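Local structure of uncharacterized protein (Leishmania infantum, 4TYZ) at residues Q34-I39 against Q47-A52. The protein is of unknown function, although its C-terminal GRAM domain, the part described here, belongs to a family linked with sterol binding and transfer. Sequence-based numbering, arbitrary orientation.
Sequences QGYLFI and QSTLAA
With CG of Y36 anti to its carbonyl carbon (chi1 -45°) and OG1 of T49 likewise anti to its own (chi1 -60°), the phenol ring and the threonine hydroxyl meet across the hairpin. OG1 sits over one face of the ring, 3.6 Å from Y36 CZ, and the T49 methyl CG2 touches Y36 OH; the two side chains cross at about a right angle. Beta-branched threonine suits this place because one branch sets OG1 over a ring face while the other brings CG2 to the phenol oxygen. Y36 and Q47 form an antiparallel hydrogen-bonded pair: Y36 N donates to Q47 O at 2.9 Å, and Q47 N to Y36 O. Next along, G35 faces S48 in a non-hydrogen-bonded pair with CA atoms just 4.0 Å apart. Glycine fits because a CB there would clash with Q47 O and S48 CA; its CA instead makes a CA-H...O contact of 3.2 Å to Q47 O. Residues 34-39 and 47-48 lie in the antiparallel beta hairpin 31-39/43-48 of the GRAM domain, a member of the PH clan, and 49-52 continue as a loop; helix 2-9 lies against Y36, F38 and Q47. Where strand 43-48 ends, Q34 O still receives T49 N at 2.9 Å, nearly straight at 171° and on a carbonyl lone pair, while a water bridges the same oxygen to L50 N. Q47 CB meets the edge of the F38 ring, 3.8 Å from CE2. Q47 NE2 donates to S48 O at 2.9 Å, with the acceptor in the amide plane, while OE1 is hydrogen-bonded to S9 OG, so the amide of this buried residue both donates and accepts, a pairing for which glutamine is suited.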
loop_
_atom_site.group_PDB
_atom_site.type_symbol
_atom_site.label_atom_id
_atom_site.label_comp_id
_atom_site.label_asym_id
_atom_site.label_seq_id
_atom_site.Cartn_x
_atom_site.Cartn_y
_atom_site.Cartn_z
ATOM N N GLN A 34 3.369 2.058 11.097
ATOM C CA GLN A 34 1.932 1.870 10.953
ATOM C C GLN A 34 1.331 2.996 10.123
ATOM O O GLN A 34 1.716 4.150 10.283
ATOM C CB GLN A 34 1.267 1.813 12.327
ATOM C CG GLN A 34 -0.192 1.439 12.276
ATOM C CD GLN A 34 -0.407 -0.030 11.965
ATOM O OE1 GLN A 34 0.409 -0.888 12.326
ATOM N NE2 GLN A 34 -1.515 -0.328 11.307
ATOM N N GLY A 35 0.406 2.668 9.228
ATOM C CA GLY A 35 -0.192 3.707 8.406
ATOM C C GLY A 35 -1.346 3.211 7.571
ATOM O O GLY A 35 -2.059 2.280 7.961
ATOM N N TYR A 36 -1.523 3.855 6.426
ATOM C CA TYR A 36 -2.657 3.592 5.558
ATOM C C TYR A 36 -2.191 3.330 4.154
ATOM O O TYR A 36 -1.404 4.100 3.602
ATOM C CB TYR A 36 -3.614 4.779 5.532
ATOM C CG TYR A 36 -3.920 5.375 6.884
ATOM C CD1 TYR A 36 -4.742 4.713 7.784
ATOM C CD2 TYR A 36 -3.390 6.607 7.254
ATOM C CE1 TYR A 36 -5.029 5.271 9.023
ATOM C CE2 TYR A 36 -3.670 7.169 8.485
ATOM C CZ TYR A 36 -4.489 6.500 9.362
ATOM O OH TYR A 36 -4.760 7.069 10.590
ATOM N N LEU A 37 -2.709 2.253 3.588
ATOM C CA LEU A 37 -2.569 1.952 2.170
ATOM C C LEU A 37 -3.741 2.584 1.433
ATOM O O LEU A 37 -4.886 2.381 1.825
ATOM C CB LEU A 37 -2.550 0.439 1.961
ATOM C CG LEU A 37 -2.276 0.008 0.531
ATOM C CD1 LEU A 37 -0.829 0.325 0.260
ATOM C CD2 LEU A 37 -2.566 -1.484 0.354
ATOM N N PHE A 38 -3.452 3.372 0.398
ATOM C CA PHE A 38 -4.487 3.997 -0.429
ATOM C C PHE A 38 -4.477 3.428 -1.836
ATOM O O PHE A 38 -3.422 3.312 -2.455
ATOM C CB PHE A 38 -4.279 5.508 -0.526
ATOM C CG PHE A 38 -4.217 6.210 0.801
ATOM C CD1 PHE A 38 -5.375 6.647 1.420
ATOM C CD2 PHE A 38 -2.997 6.460 1.413
ATOM C CE1 PHE A 38 -5.317 7.325 2.626
ATOM C CE2 PHE A 38 -2.936 7.127 2.620
ATOM C CZ PHE A 38 -4.093 7.565 3.224
ATOM N N ILE A 39 -5.660 3.112 -2.353
ATOM C CA ILE A 39 -5.796 2.606 -3.708
ATOM C C ILE A 39 -6.585 3.619 -4.537
ATOM O O ILE A 39 -7.705 3.987 -4.181
ATOM C CB ILE A 39 -6.479 1.241 -3.704
ATOM C CG1 ILE A 39 -5.558 0.231 -3.002
ATOM C CG2 ILE A 39 -6.822 0.794 -5.113
ATOM C CD1 ILE A 39 -6.216 -1.049 -2.659
ATOM N N GLN A 47 0.768 6.193 3.525
ATOM C CA GLN A 47 1.178 7.257 4.443
ATOM C C GLN A 47 1.242 6.729 5.868
ATOM O O GLN A 47 0.287 6.124 6.348
ATOM C CB GLN A 47 0.210 8.448 4.369
ATOM C CG GLN A 47 0.466 9.544 5.424
ATOM C CD GLN A 47 1.828 10.188 5.275
ATOM O OE1 GLN A 47 2.163 10.716 4.213
ATOM N NE2 GLN A 47 2.621 10.156 6.341
ATOM N N SER A 48 2.361 6.979 6.548
ATOM C CA SER A 48 2.498 6.643 7.961
ATOM C C SER A 48 1.547 7.487 8.808
ATOM O O SER A 48 1.374 8.682 8.567
ATOM C CB SER A 48 3.937 6.871 8.429
ATOM O OG SER A 48 4.851 6.094 7.688
ATOM N N THR A 49 0.933 6.846 9.790
ATOM C CA THR A 49 -0.005 7.516 10.678
ATOM C C THR A 49 0.672 8.581 11.516
ATOM O O THR A 49 0.151 9.691 11.679
ATOM C CB THR A 49 -0.675 6.508 11.619
ATOM O OG1 THR A 49 -1.386 5.542 10.848
ATOM C CG2 THR A 49 -1.645 7.219 12.569
ATOM N N LEU A 50 1.836 8.244 12.053
ATOM C CA LEU A 50 2.469 9.132 13.024
ATOM C C LEU A 50 3.887 9.533 12.639
ATOM O O LEU A 50 4.682 9.950 13.489
ATOM C CB LEU A 50 2.480 8.476 14.406
ATOM C CG LEU A 50 1.119 8.148 15.020
ATOM C CD1 LEU A 50 1.317 7.445 16.360
ATOM C CD2 LEU A 50 0.273 9.408 15.184
ATOM N N ALA A 51 4.199 9.416 11.356
ATOM C CA ALA A 51 5.513 9.799 10.859
ATOM C C ALA A 51 5.394 10.352 9.447
ATOM O O ALA A 51 4.348 10.229 8.808
ATOM C CB ALA A 51 6.461 8.609 10.887
ATOM N N ALA A 52 6.473 10.961 8.962
ATOM C CA ALA A 52 6.487 11.539 7.621
ATOM C C ALA A 52 6.483 10.509 6.496
ATOM O O ALA A 52 5.979 10.796 5.401
ATOM C CB ALA A 52 7.695 12.443 7.464
HETATM O O HOH W 1 3.076 5.764 11.971
#